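Local coordinates for hypothetical protein BA_2335 (Bacillus anthracis, PDB 4H4N) that is of unknown function but belongs to the BA_2335-like family and folds as a small all-beta protein in which two antiparallel sheets meet, at residues A[19-24]-A[55-60]; A[7-12]-A[49-54]. All blocks are in the same frame, centred on the assembly; numbering follows the deposited sequence.

From the N terminus, the chain runs through 7-12, which enters strand 9-13, and then through 19-24, part of strand 17-24. After strands 30-38 and 44-48 it returns as 49-54 and, directly afterwards, 55-60. Interaction 2 joins the first of these segments to the third, closing a 36-residue loop; interaction 1 joins the second to the fourth across 30 residues. Neither loop encloses the other: the two contacts cross. Interaction 1 zips two neighbouring strands of the three-stranded sheet, whereas interaction 2 fastens the start of the two-stranded sheet to the connection leading into strand 56-63. They touch where F11 packs on L19 and Y57, and where F23 meets Y51 and Y54.

Interaction 1: residues A[19-24]-A[55-60]; sequences LKVTFF and TKYETE. With SO4 (sulfate ion), chain F.
With CG anti to its carbonyl carbon (chi1 -65°), the F24 ring folds back along its strand, while K56 takes the crowded position between N and C (chi1 70°) and runs extended beside it. E58 CG, anti to the carbonyl carbon, lies 3.7 Å from F24 CE2, and the bend at chi2 (-72°) turns the carboxylate toward the lysine. There K56 NZ meets E58 OE2 at 2.7 Å in a salt bridge that uses the anti lone pair of the oxygen. On the same side of the ring, at CD2, K56 O lies at the edge in the ring plane. Beneath this cluster is a regular antiparallel pairing between the central strand of a three-stranded sheet and an outer strand: K20, T22 and F24 form hydrogen-bonded pairs with E60, E58 and K56, the nearly straight K20 N to E60 O bond measuring 2.8 Å. A classic beta bulge ends the ladder, T55 and K56 both facing F24. Here T55 N donates to F24 O at 2.9 Å, and K56 N adds a weak bond. Farther along the same face, a water donates to K20 O and E60 OE1 and accepts from T22 OG1, itself bonded to N33. The other face, carrying V21, F23, Y57 and T59, is largely apolar where the strands meet, with F23 CD1 3.9 Å from Y57 CB. K20 NZ and R62, E60's salt-bridge partner, bind a sulfate ion, probably from the crystallisation liquor.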
loop_
_atom_site.group_PDB
_atom_site.type_symbol
_atom_site.label_atom_id
_atom_site.label_comp_id
_atom_site.label_asym_id
_atom_site.label_seq_id
_atom_site.Cartn_x
_atom_site.Cartn_y
_atom_site.Cartn_z
ATOM N N LEU A 19 3.672 1.111 -4.183
ATOM C CA LEU A 19 2.351 0.608 -3.870
ATOM C C LEU A 19 1.671 1.594 -2.928
ATOM O O LEU A 19 2.224 1.948 -1.889
ATOM C CB LEU A 19 2.437 -0.751 -3.201
ATOM C CG LEU A 19 1.094 -1.493 -3.079
ATOM C CD1 LEU A 19 0.622 -2.033 -4.421
ATOM C CD2 LEU A 19 1.182 -2.591 -2.033
ATOM N N LYS A 20 0.472 2.028 -3.298
ATOM C CA LYS A 20 -0.332 2.960 -2.515
ATOM C C LYS A 20 -1.527 2.206 -1.961
ATOM O O LYS A 20 -2.329 1.697 -2.738
ATOM C CB LYS A 20 -0.793 4.123 -3.389
ATOM C CG LYS A 20 0.345 4.939 -4.012
ATOM C CD LYS A 20 -0.190 6.165 -4.761
ATOM C CE LYS A 20 0.914 7.084 -5.252
ATOM N NZ LYS A 20 0.366 8.390 -5.723
ATOM N N VAL A 21 -1.654 2.164 -0.638
ATOM C CA VAL A 21 -2.717 1.450 0.042
ATOM C C VAL A 21 -3.670 2.491 0.628
ATOM O O VAL A 21 -3.250 3.351 1.393
ATOM C CB VAL A 21 -2.157 0.563 1.173
ATOM C CG1 VAL A 21 -3.269 -0.230 1.837
ATOM C CG2 VAL A 21 -1.051 -0.363 0.648
ATOM N N THR A 22 -4.936 2.423 0.241
ATOM C CA THR A 22 -5.957 3.317 0.754
ATOM C C THR A 22 -6.889 2.543 1.665
ATOM O O THR A 22 -7.402 1.495 1.291
ATOM C CB THR A 22 -6.758 3.944 -0.399
ATOM O OG1 THR A 22 -5.868 4.621 -1.287
ATOM C CG2 THR A 22 -7.766 4.936 0.132
ATOM N N PHE A 23 -7.100 3.070 2.863
ATOM C CA PHE A 23 -8.013 2.496 3.843
ATOM C C PHE A 23 -9.331 3.246 3.794
ATOM O O PHE A 23 -9.348 4.481 3.764
ATOM C CB PHE A 23 -7.410 2.609 5.253
ATOM C CG PHE A 23 -6.188 1.743 5.445
ATOM C CD1 PHE A 23 -6.320 0.413 5.779
ATOM C CD2 PHE A 23 -4.917 2.238 5.282
ATOM C CE1 PHE A 23 -5.205 -0.404 5.963
ATOM C CE2 PHE A 23 -3.801 1.426 5.454
ATOM C CZ PHE A 23 -3.954 0.110 5.797
ATOM N N PHE A 24 -10.428 2.497 3.799
ATOM C CA PHE A 24 -11.781 3.025 3.675
ATOM C C PHE A 24 -12.621 2.645 4.869
ATOM O O PHE A 24 -12.426 1.603 5.485
ATOM C CB PHE A 24 -12.470 2.448 2.420
ATOM C CG PHE A 24 -11.833 2.856 1.118
ATOM C CD1 PHE A 24 -12.219 4.004 0.447
ATOM C CD2 PHE A 24 -10.811 2.095 0.559
ATOM C CE1 PHE A 24 -11.625 4.366 -0.743
ATOM C CE2 PHE A 24 -10.231 2.463 -0.637
ATOM C CZ PHE A 24 -10.651 3.589 -1.295
ATOM N N THR A 55 -12.477 -0.517 7.402
ATOM C CA THR A 55 -13.441 -1.461 6.889
ATOM C C THR A 55 -12.863 -2.300 5.742
ATOM O O THR A 55 -13.037 -3.523 5.724
ATOM C CB THR A 55 -14.718 -0.723 6.480
ATOM O OG1 THR A 55 -15.250 -0.038 7.633
ATOM C CG2 THR A 55 -15.730 -1.661 5.924
ATOM N N LYS A 56 -12.207 -1.645 4.793
ATOM C CA LYS A 56 -11.492 -2.376 3.748
ATOM C C LYS A 56 -10.329 -1.514 3.290
ATOM O O LYS A 56 -10.239 -0.339 3.642
ATOM C CB LYS A 56 -12.362 -2.717 2.537
ATOM C CG LYS A 56 -12.745 -1.524 1.714
ATOM C CD LYS A 56 -13.185 -1.929 0.314
ATOM C CE LYS A 56 -13.496 -0.713 -0.535
ATOM N NZ LYS A 56 -13.844 -1.131 -1.932
ATOM N N TYR A 57 -9.412 -2.130 2.547
ATOM C CA TYR A 57 -8.379 -1.379 1.869
ATOM C C TYR A 57 -8.392 -1.751 0.395
ATOM O O TYR A 57 -8.896 -2.799 0.000
ATOM C CB TYR A 57 -6.982 -1.596 2.492
ATOM C CG TYR A 57 -6.431 -2.977 2.330
ATOM C CD1 TYR A 57 -5.828 -3.355 1.144
ATOM C CD2 TYR A 57 -6.503 -3.903 3.341
ATOM C CE1 TYR A 57 -5.349 -4.637 0.946
ATOM C CE2 TYR A 57 -6.002 -5.195 3.166
ATOM C CZ TYR A 57 -5.423 -5.551 1.965
ATOM O OH TYR A 57 -4.932 -6.830 1.802
ATOM N N GLU A 58 -7.817 -0.869 -0.406
ATOM C CA GLU A 58 -7.542 -1.145 -1.816
ATOM C C GLU A 58 -6.115 -0.705 -2.099
ATOM O O GLU A 58 -5.540 0.093 -1.371
ATOM C CB GLU A 58 -8.504 -0.409 -2.742
ATOM C CG GLU A 58 -9.953 -0.741 -2.515
ATOM C CD GLU A 58 -10.393 -2.131 -2.964
ATOM O OE1 GLU A 58 -9.609 -2.895 -3.557
ATOM O OE2 GLU A 58 -11.575 -2.449 -2.708
ATOM N N THR A 59 -5.539 -1.236 -3.160
ATOM C CA THR A 59 -4.184 -0.923 -3.546
ATOM C C THR A 59 -4.098 -0.426 -4.974
ATOM O O THR A 59 -4.902 -0.786 -5.843
ATOM C CB THR A 59 -3.254 -2.143 -3.382
ATOM O OG1 THR A 59 -3.654 -3.179 -4.275
ATOM C CG2 THR A 59 -3.281 -2.673 -1.976
ATOM N N GLU A 60 -3.074 0.378 -5.215
ATOM C CA GLU A 60 -2.712 0.893 -6.519
ATOM C C GLU A 60 -1.209 0.774 -6.677
ATOM O O GLU A 60 -0.467 0.986 -5.731
ATOM C CB GLU A 60 -3.052 2.398 -6.642
ATOM C CG GLU A 60 -4.508 2.707 -6.644
ATOM C CD GLU A 60 -4.759 4.179 -6.506
ATOM O OE1 GLU A 60 -4.514 4.711 -5.393
ATOM O OE2 GLU A 60 -5.255 4.809 -7.471
HETATM S S SO4 F . -3.074 9.582 -7.241
HETATM O O1 SO4 F . -2.387 10.105 -8.416
HETATM O O2 SO4 F . -2.073 9.112 -6.293
HETATM O O3 SO4 F . -3.965 8.487 -7.610
HETATM O O4 SO4 F . -3.856 10.655 -6.633
HETATM O O HOH W 1 -4.661 3.120 -3.134
#

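Interaction 2: residues A[7-12]-A[49-54]; sequences KPIAFK and TRYPNY
The two backbones come closest at P8 and T49, whose CA atoms lie 4.5 Å apart, and they diverge from there, the one entering strand 9-13 while the other, without regular secondary structure, leads on toward strand 56-63. The joining is therefore done mainly by side chains, with Y51 and I9 at the centre. The CG of Y51 occupies the crowded position between backbone N and carbonyl carbon (chi1 50°), which aims the ring across to the other segment. Y51 OH donates to K7 O at 2.6 Å. The hydroxyl approaches in the carbonyl plane on a lone pair, with a C=O...donor angle of 141°; K7 O in turn lies in the plane of the ring, at its edge.

The terminal methyl of I9 sits over one face of that ring. With CG1 anti to its own carbonyl carbon (chi1 -52°) and CD1 extended beyond it, the side chain crosses the tyrosine obliquely. I9 CD1 is 3.9 Å from the Y51 ring centroid, shifted toward the rim nearest CE2, a CH-pi contact. The same methyl meets Y54 tip to tip, with I9 CD1 3.6 Å from Y54 OH, so two tyrosines converge on one carbon. Beside this group, P8 CG touches T49 CG2 at 3.9 Å.

The contact lies just past the end of the pairing of strands 9-13 and 44-48, in which I9 and I48 share backbone hydrogen bonds, where the chain leaving the second strand turns away. Y54 also packs edge-to-face with F23 of the three-stranded sheet. Held at its hydroxyl by a short bond and over one face by a methyl, the Y51 ring is restrained at two points, and giving its proton to a neutral carbonyl oxygen would favour the un-ionised phenol.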
loop_
_atom_site.group_PDB
_atom_site.type_symbol
_atom_site.label_atom_id
_atom_site.label_comp_id
_atom_site.label_asym_id
_atom_site.label_seq_id
_atom_site.Cartn_x
_atom_site.Cartn_y
_atom_site.Cartn_z
ATOM N N LYS A 7 -2.880 -6.763 13.597
ATOM C CA LYS A 7 -1.803 -7.583 13.104
ATOM C C LYS A 7 -1.199 -6.949 11.841
ATOM O O LYS A 7 -1.845 -6.139 11.173
ATOM C CB LYS A 7 -2.324 -8.984 12.776
ATOM C CG LYS A 7 -2.674 -9.833 13.992
ATOM C CD LYS A 7 -3.388 -11.124 13.572
ATOM C CE LYS A 7 -3.588 -12.086 14.742
ATOM N NZ LYS A 7 -4.336 -13.316 14.343
ATOM N N PRO A 8 0.057 -7.293 11.525
ATOM C CA PRO A 8 0.647 -6.799 10.291
ATOM C C PRO A 8 -0.181 -7.192 9.071
ATOM O O PRO A 8 -0.832 -8.247 9.083
ATOM C CB PRO A 8 2.000 -7.525 10.253
ATOM C CG PRO A 8 2.360 -7.682 11.681
ATOM C CD PRO A 8 1.059 -7.969 12.375
ATOM N N ILE A 9 -0.216 -6.315 8.073
ATOM C CA ILE A 9 -0.814 -6.631 6.777
ATOM C C ILE A 9 0.365 -6.618 5.808
ATOM O O ILE A 9 1.131 -5.650 5.771
ATOM C CB ILE A 9 -1.908 -5.631 6.325
ATOM C CG1 ILE A 9 -2.964 -5.431 7.404
ATOM C CG2 ILE A 9 -2.547 -6.120 5.038
ATOM C CD1 ILE A 9 -3.875 -4.250 7.116
ATOM N N ALA A 10 0.511 -7.690 5.026
ATOM C CA ALA A 10 1.623 -7.842 4.096
ATOM C C ALA A 10 1.194 -7.448 2.698
ATOM O O ALA A 10 0.085 -7.755 2.266
ATOM C CB ALA A 10 2.112 -9.289 4.105
ATOM N N PHE A 11 2.129 -6.840 1.971
ATOM C CA PHE A 11 1.927 -6.377 0.604
ATOM C C PHE A 11 3.117 -6.719 -0.273
ATOM O O PHE A 11 4.252 -6.593 0.136
ATOM C CB PHE A 11 1.736 -4.861 0.582
ATOM C CG PHE A 11 0.520 -4.421 1.289
ATOM C CD1 PHE A 11 -0.700 -4.471 0.649
ATOM C CD2 PHE A 11 0.570 -3.990 2.591
ATOM C CE1 PHE A 11 -1.854 -4.108 1.296
ATOM C CE2 PHE A 11 -0.579 -3.598 3.247
ATOM C CZ PHE A 11 -1.793 -3.669 2.600
ATOM N N LYS A 12 2.836 -7.149 -1.491
ATOM C CA LYS A 12 3.879 -7.392 -2.477
ATOM C C LYS A 12 3.980 -6.162 -3.359
ATOM O O LYS A 12 3.015 -5.769 -4.012
ATOM C CB LYS A 12 3.561 -8.616 -3.324
ATOM C CG LYS A 12 4.650 -8.937 -4.327
ATOM C CD LYS A 12 4.455 -10.301 -4.953
ATOM C CE LYS A 12 3.184 -10.375 -5.773
ATOM N NZ LYS A 12 2.952 -11.716 -6.321
ATOM N N THR A 49 2.310 -2.232 9.797
ATOM C CA THR A 49 1.950 -2.605 11.146
ATOM C C THR A 49 1.153 -1.532 11.876
ATOM O O THR A 49 0.570 -1.807 12.923
ATOM C CB THR A 49 3.217 -2.943 11.955
ATOM O OG1 THR A 49 4.095 -1.815 11.983
ATOM C CG2 THR A 49 3.940 -4.121 11.321
ATOM N N ARG A 50 1.127 -0.317 11.331
ATOM C CA ARG A 50 0.385 0.787 11.921
ATOM C C ARG A 50 -0.633 1.242 10.904
ATOM O O ARG A 50 -0.306 1.545 9.763
ATOM C CB ARG A 50 1.334 1.928 12.294
ATOM C CG ARG A 50 2.393 1.498 13.324
ATOM C CD ARG A 50 3.262 2.623 13.830
ATOM N NE ARG A 50 2.489 3.605 14.563
ATOM C CZ ARG A 50 3.005 4.708 15.114
ATOM N NH1 ARG A 50 4.295 4.973 14.996
ATOM N NH2 ARG A 50 2.227 5.564 15.756
ATOM N N TYR A 51 -1.874 1.294 11.333
ATOM C CA TYR A 51 -2.955 1.686 10.473
ATOM C C TYR A 51 -4.160 1.949 11.350
ATOM O O TYR A 51 -4.296 1.366 12.419
ATOM C CB TYR A 51 -3.262 0.612 9.406
ATOM C CG TYR A 51 -3.435 -0.781 9.927
ATOM C CD1 TYR A 51 -4.667 -1.230 10.405
ATOM C CD2 TYR A 51 -2.379 -1.686 9.901
ATOM C CE1 TYR A 51 -4.824 -2.519 10.868
ATOM C CE2 TYR A 51 -2.532 -2.990 10.372
ATOM C CZ TYR A 51 -3.768 -3.398 10.837
ATOM O OH TYR A 51 -3.962 -4.686 11.276
ATOM N N PRO A 52 -5.064 2.807 10.885
ATOM C CA PRO A 52 -6.264 3.067 11.652
ATOM C C PRO A 52 -7.245 1.920 11.540
ATOM O O PRO A 52 -7.126 1.070 10.659
ATOM C CB PRO A 52 -6.854 4.293 10.947
ATOM C CG PRO A 52 -6.398 4.174 9.557
ATOM C CD PRO A 52 -5.029 3.602 9.641
ATOM N N ASN A 53 -8.217 1.900 12.436
ATOM C CA ASN A 53 -9.324 0.978 12.283
ATOM C C ASN A 53 -9.917 1.245 10.904
ATOM O O ASN A 53 -10.016 2.391 10.482
ATOM C CB ASN A 53 -10.364 1.170 13.379
ATOM C CG ASN A 53 -9.862 0.736 14.743
ATOM O OD1 ASN A 53 -8.917 -0.046 14.854
ATOM N ND2 ASN A 53 -10.509 1.224 15.789
ATOM N N TYR A 54 -10.257 0.185 10.185
ATOM C CA TYR A 54 -10.707 0.303 8.798
ATOM C C TYR A 54 -11.730 -0.762 8.468
ATOM O O TYR A 54 -11.831 -1.778 9.140
ATOM C CB TYR A 54 -9.502 0.192 7.823
ATOM C CG TYR A 54 -8.920 -1.197 7.714
ATOM C CD1 TYR A 54 -7.986 -1.655 8.623
ATOM C CD2 TYR A 54 -9.335 -2.063 6.716
ATOM C CE1 TYR A 54 -7.475 -2.932 8.530
ATOM C CE2 TYR A 54 -8.824 -3.345 6.613
ATOM C CZ TYR A 54 -7.904 -3.778 7.518
ATOM O OH TYR A 54 -7.414 -5.062 7.416
#